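Long-range contacts in kojibiose phosphorylase (Gut metagenome, PDB 6W0P), which is an enzyme of glycoside hydrolase family 65, with an N-terminal beta-sandwich domain and a helical central catalytic domain: residues I96-E101 and T165-E170; S213-N218 and V231-E236. One frame throughout, in Å; residues are numbered along the deposited sequence.

Contact 1: residues I96-E101 and T165-E170; sequences IIHEDE and TDIKLE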
# COMPACT_ATOMS: atom_id res chain seq x y z
N ILE A 96 6.33 -46.57 6.90
CA ILE A 96 6.32 -47.87 7.61
C ILE A 96 4.92 -48.48 7.49
O ILE A 96 3.94 -47.78 7.79
CB ILE A 96 6.81 -47.69 9.05
CG1 ILE A 96 8.23 -47.11 9.06
CG2 ILE A 96 6.72 -49.01 9.79
CD1 ILE A 96 8.78 -46.82 10.45
N ILE A 97 4.86 -49.74 7.02
CA ILE A 97 3.61 -50.54 6.84
C ILE A 97 3.78 -51.88 7.56
O ILE A 97 4.80 -52.55 7.35
CB ILE A 97 3.27 -50.71 5.35
CG1 ILE A 97 3.27 -49.37 4.61
CG2 ILE A 97 1.95 -51.46 5.16
CD1 ILE A 97 4.61 -49.01 4.02
N HIS A 98 2.82 -52.21 8.41
CA HIS A 98 2.67 -53.53 9.08
C HIS A 98 1.33 -54.15 8.64
O HIS A 98 0.29 -53.59 9.01
CB HIS A 98 2.70 -53.36 10.59
CG HIS A 98 2.58 -54.63 11.37
ND1 HIS A 98 1.65 -54.78 12.38
CD2 HIS A 98 3.28 -55.78 11.31
CE1 HIS A 98 1.81 -55.96 12.93
NE2 HIS A 98 2.79 -56.60 12.29
N GLU A 99 1.34 -55.24 7.88
CA GLU A 99 0.08 -55.95 7.53
C GLU A 99 -0.94 -54.92 7.03
O GLU A 99 -2.08 -54.83 7.58
CB GLU A 99 -0.41 -56.69 8.78
CG GLU A 99 0.61 -57.68 9.29
CD GLU A 99 0.23 -58.36 10.59
OE1 GLU A 99 -0.77 -57.95 11.21
OE2 GLU A 99 0.94 -59.30 10.97
N ASP A 100 -0.52 -54.12 6.06
CA ASP A 100 -1.38 -53.14 5.33
C ASP A 100 -1.83 -51.96 6.21
O ASP A 100 -2.45 -51.05 5.61
CB ASP A 100 -2.56 -53.84 4.65
CG ASP A 100 -2.32 -53.98 3.15
OD1 ASP A 100 -2.27 -55.14 2.66
OD2 ASP A 100 -2.17 -52.91 2.50
N GLU A 101 -1.50 -51.92 7.51
CA GLU A 101 -1.67 -50.71 8.38
C GLU A 101 -0.42 -49.84 8.26
O GLU A 101 0.69 -50.36 8.54
CB GLU A 101 -1.93 -51.09 9.84
CG GLU A 101 -2.02 -49.89 10.76
CD GLU A 101 -2.15 -50.22 12.24
OE1 GLU A 101 -2.12 -49.26 13.04
OE2 GLU A 101 -2.28 -51.42 12.58
N THR A 165 6.99 -60.80 13.45
CA THR A 165 6.13 -60.17 12.41
C THR A 165 7.00 -59.60 11.29
O THR A 165 8.25 -59.49 11.46
CB THR A 165 5.23 -59.08 13.01
OG1 THR A 165 4.30 -58.69 11.99
CG2 THR A 165 5.99 -57.86 13.50
N ASP A 166 6.35 -59.21 10.20
CA ASP A 166 6.97 -58.64 8.99
C ASP A 166 6.52 -57.18 8.90
O ASP A 166 5.34 -56.89 9.20
CB ASP A 166 6.54 -59.39 7.72
CG ASP A 166 7.18 -60.75 7.52
OD1 ASP A 166 8.08 -61.11 8.32
OD2 ASP A 166 6.78 -61.45 6.56
N ILE A 167 7.42 -56.28 8.52
CA ILE A 167 7.06 -54.86 8.23
C ILE A 167 7.72 -54.47 6.93
O ILE A 167 8.71 -55.12 6.54
CB ILE A 167 7.49 -53.93 9.38
CG1 ILE A 167 9.01 -53.71 9.38
CG2 ILE A 167 6.99 -54.45 10.71
CD1 ILE A 167 9.45 -52.62 10.33
N LYS A 168 7.21 -53.41 6.32
CA LYS A 168 7.84 -52.76 5.15
C LYS A 168 8.35 -51.39 5.58
O LYS A 168 7.61 -50.67 6.25
CB LYS A 168 6.83 -52.64 4.01
CG LYS A 168 7.50 -52.44 2.66
CD LYS A 168 6.70 -51.61 1.68
CE LYS A 168 7.53 -51.30 0.45
NZ LYS A 168 6.68 -50.84 -0.67
N LEU A 169 9.58 -51.06 5.21
CA LEU A 169 10.18 -49.72 5.42
C LEU A 169 10.56 -49.17 4.06
O LEU A 169 11.20 -49.93 3.29
CB LEU A 169 11.39 -49.87 6.34
CG LEU A 169 12.28 -48.64 6.48
CD1 LEU A 169 11.58 -47.50 7.21
CD2 LEU A 169 13.55 -49.02 7.21
N GLU A 170 10.11 -47.95 3.76
CA GLU A 170 10.51 -47.17 2.56
C GLU A 170 11.34 -45.95 3.04
O GLU A 170 10.83 -45.23 3.89
CB GLU A 170 9.29 -46.71 1.77
CG GLU A 170 8.40 -47.84 1.28
CD GLU A 170 7.15 -47.43 0.51
OE1 GLU A 170 6.91 -46.21 0.36
OE2 GLU A 170 6.42 -48.32 0.06
O HOH W 1 3.60 -56.81 7.11
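I97 and K168 face each other as a hydrogen-bonded pair of two antiparallel strands, 94-98 and 165-174. I97 N donates a hydrogen bond to K168 O at 3.0 Å. K168 N returns a bond to I97 O at 2.8 Å, nearly straight at 174°. Beside this pair, I96 and L169 form a non-hydrogen-bonded pair. Their side chains lie side by side and point the same way, with I96 CG1 3.8 Å from L169 CD1. This is the tightly packed side. F159 of strand 152-161 touches I96, L169 and I167 there, so the apolar face is buried. The other face is looser and more open to solvent. I97 and K168 also run side by side on it, but I97 CD1 comes only to 4.1 Å from K168 CD. The lysine chain, bent at chi2, carries NZ off to E170 OE2, a salt bridge of 2.6 Å.

Past I97, H98 and the turn are joined to strand 165-174 by side chains and a water. H98 CG stands anti to the backbone N (chi1 -179°). The ring crosses the T165 side chain at about a right angle and meets T165 OG1 at its edge, in plane. The H98 NE2 to T165 OG1 hydrogen bond is 2.6 Å long, and either atom may be the donor. H98 ND1 is held by T132 OG1, so both ring nitrogens are engaged. E99 CD lies over one face of the ring, toward the rim, while E99 OE1 bonds to N133. A water accepts from E99 N and donates to D166 O at 2.7 Å, bridging the turn to the strand where direct pairing has stopped. H98 to E101 form the type I' turn that connects strands 94-98 and 101-102, a tight beta hairpin at the edge of an antiparallel sheet in the family 65 N-terminal beta-sandwich.

Contact 2: residues S213-N218 and V231-E236; sequences SVMRTN and VILNYE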
# COMPACT_ATOMS: atom_id res chain seq x y z
N SER A 213 20.85 -34.65 -4.17
CA SER A 213 20.60 -35.39 -2.91
C SER A 213 20.85 -36.87 -3.16
O SER A 213 20.18 -37.43 -4.06
CB SER A 213 19.21 -35.17 -2.40
OG SER A 213 19.07 -35.81 -1.14
N VAL A 214 21.79 -37.46 -2.41
CA VAL A 214 22.14 -38.90 -2.53
C VAL A 214 22.06 -39.57 -1.16
O VAL A 214 22.49 -38.96 -0.16
CB VAL A 214 23.53 -39.07 -3.17
CG1 VAL A 214 23.54 -38.62 -4.63
CG2 VAL A 214 24.61 -38.34 -2.38
N MET A 215 21.54 -40.79 -1.12
CA MET A 215 21.54 -41.60 0.11
C MET A 215 22.03 -43.02 -0.19
O MET A 215 22.06 -43.44 -1.35
CB MET A 215 20.15 -41.67 0.73
CG MET A 215 19.13 -42.36 -0.11
SD MET A 215 17.65 -42.59 0.88
CE MET A 215 16.46 -43.09 -0.36
N ARG A 216 22.46 -43.68 0.87
CA ARG A 216 22.82 -45.12 0.90
C ARG A 216 22.70 -45.55 2.36
O ARG A 216 22.64 -44.65 3.23
CB ARG A 216 24.25 -45.33 0.41
CG ARG A 216 25.29 -44.86 1.40
CD ARG A 216 26.66 -44.84 0.78
NE ARG A 216 27.28 -46.15 0.77
CZ ARG A 216 27.78 -46.74 -0.31
NH1 ARG A 216 27.67 -46.16 -1.51
NH2 ARG A 216 28.35 -47.93 -0.21
N THR A 217 22.73 -46.86 2.62
CA THR A 217 22.37 -47.45 3.94
C THR A 217 23.36 -48.59 4.21
O THR A 217 24.22 -48.83 3.36
CB THR A 217 20.89 -47.87 3.98
OG1 THR A 217 20.69 -49.10 3.29
CG2 THR A 217 19.96 -46.83 3.40
N ASN A 218 23.25 -49.19 5.40
CA ASN A 218 24.05 -50.37 5.83
C ASN A 218 23.20 -51.64 5.60
O ASN A 218 23.32 -52.58 6.36
CB ASN A 218 24.55 -50.19 7.27
CG ASN A 218 23.42 -50.01 8.28
OD1 ASN A 218 22.26 -49.90 7.88
ND2 ASN A 218 23.73 -49.96 9.57
N VAL A 231 13.20 -40.58 -5.17
CA VAL A 231 13.74 -41.96 -5.22
C VAL A 231 13.39 -42.66 -3.91
O VAL A 231 13.23 -41.99 -2.90
CB VAL A 231 15.25 -41.96 -5.53
CG1 VAL A 231 15.48 -41.35 -6.90
CG2 VAL A 231 16.06 -41.25 -4.46
N ILE A 232 13.20 -43.98 -3.98
CA ILE A 232 12.73 -44.81 -2.84
C ILE A 232 13.63 -46.05 -2.77
O ILE A 232 13.92 -46.63 -3.84
CB ILE A 232 11.24 -45.16 -2.97
CG1 ILE A 232 10.39 -43.91 -3.23
CG2 ILE A 232 10.74 -45.92 -1.75
CD1 ILE A 232 8.92 -44.20 -3.46
N LEU A 233 14.08 -46.40 -1.58
CA LEU A 233 14.64 -47.72 -1.25
C LEU A 233 13.57 -48.49 -0.45
O LEU A 233 13.07 -47.94 0.55
CB LEU A 233 15.94 -47.50 -0.46
CG LEU A 233 17.14 -46.98 -1.27
CD1 LEU A 233 18.24 -46.47 -0.34
CD2 LEU A 233 17.70 -48.07 -2.17
N ASN A 234 13.21 -49.70 -0.90
CA ASN A 234 12.21 -50.60 -0.25
C ASN A 234 12.95 -51.64 0.59
O ASN A 234 13.88 -52.28 0.06
CB ASN A 234 11.31 -51.33 -1.27
CG ASN A 234 10.42 -50.38 -2.04
OD1 ASN A 234 9.79 -49.50 -1.46
ND2 ASN A 234 10.36 -50.57 -3.35
N TYR A 235 12.56 -51.81 1.85
CA TYR A 235 13.09 -52.87 2.75
C TYR A 235 11.91 -53.71 3.22
O TYR A 235 10.91 -53.16 3.71
CB TYR A 235 13.94 -52.28 3.89
CG TYR A 235 15.08 -51.43 3.39
CD1 TYR A 235 16.30 -51.99 3.05
CD2 TYR A 235 14.93 -50.06 3.21
CE1 TYR A 235 17.33 -51.22 2.54
CE2 TYR A 235 15.95 -49.28 2.70
CZ TYR A 235 17.16 -49.86 2.36
OH TYR A 235 18.16 -49.10 1.86
N GLU A 236 12.01 -55.02 2.99
CA GLU A 236 11.04 -56.05 3.45
C GLU A 236 11.69 -56.70 4.65
O GLU A 236 12.58 -57.53 4.46
CB GLU A 236 10.76 -57.10 2.36
CG GLU A 236 10.28 -56.53 1.04
CD GLU A 236 8.91 -55.89 1.05
OE1 GLU A 236 8.62 -55.11 0.11
OE2 GLU A 236 8.14 -56.17 2.00
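M215 CG sits between the backbone N and the carbonyl carbon (chi1 65°), and the chain beyond it is extended, which carries CE across to L233. L233 CG stands anti to its own carbonyl carbon (chi1 -73°). The two side chains meet tip to tip, with M215 CE 3.8 Å from L233 CD1. The sulfur is close as well: M215 SD lies 4.1 Å from L233 CD1. T217 reaches the same leucine methyl from the next inward-pointing position, its CG2 4.1 Å from L233 CD1. L233 CD1 thus touches both M215 and T217.

The strands belong to two different sheets. Their axes run 9.3 Å apart and nearly parallel, at 10°, so this is face-to-face packing across the core of a beta-sandwich, carried mainly by side chains, with no backbone pairing between the strands. V231 adds its backbone carbonyl O, 4.3 Å from M215 CE.

At the far end Y235 and T217 also approach tip to tip. The phenol oxygen Y235 OH lies 2.9 Å from T217 OG1, and T217 CG2 is 3.3 Å from Y235 OH. I247 of strand 245-256 and the loop residue E221 also touch the Y235 side chain.

From the N terminus, the chain has already placed strands 10-11 and 15-19 of the ten-stranded sheet when it reaches strand 94-98 and the turn into strand 101-102. It then runs through four more strands of the ten-stranded sheet before strand 165-174 returns to close contact 1, a loop of 63 residues. Contact 2 opens later and spans only 12 residues, from strand 210-217 to strand 230-239. The two loops follow in series; they neither nest nor cross. Contact 1 joins neighbours within the five-stranded sheet, whereas contact 2 ties that sheet to the ten-stranded one. Strands 165-174 and 230-239 are themselves neighbours, probably hydrogen-bonded from Y235 N to L169 O, so the two contacts touch, their centres about 16 Å apart.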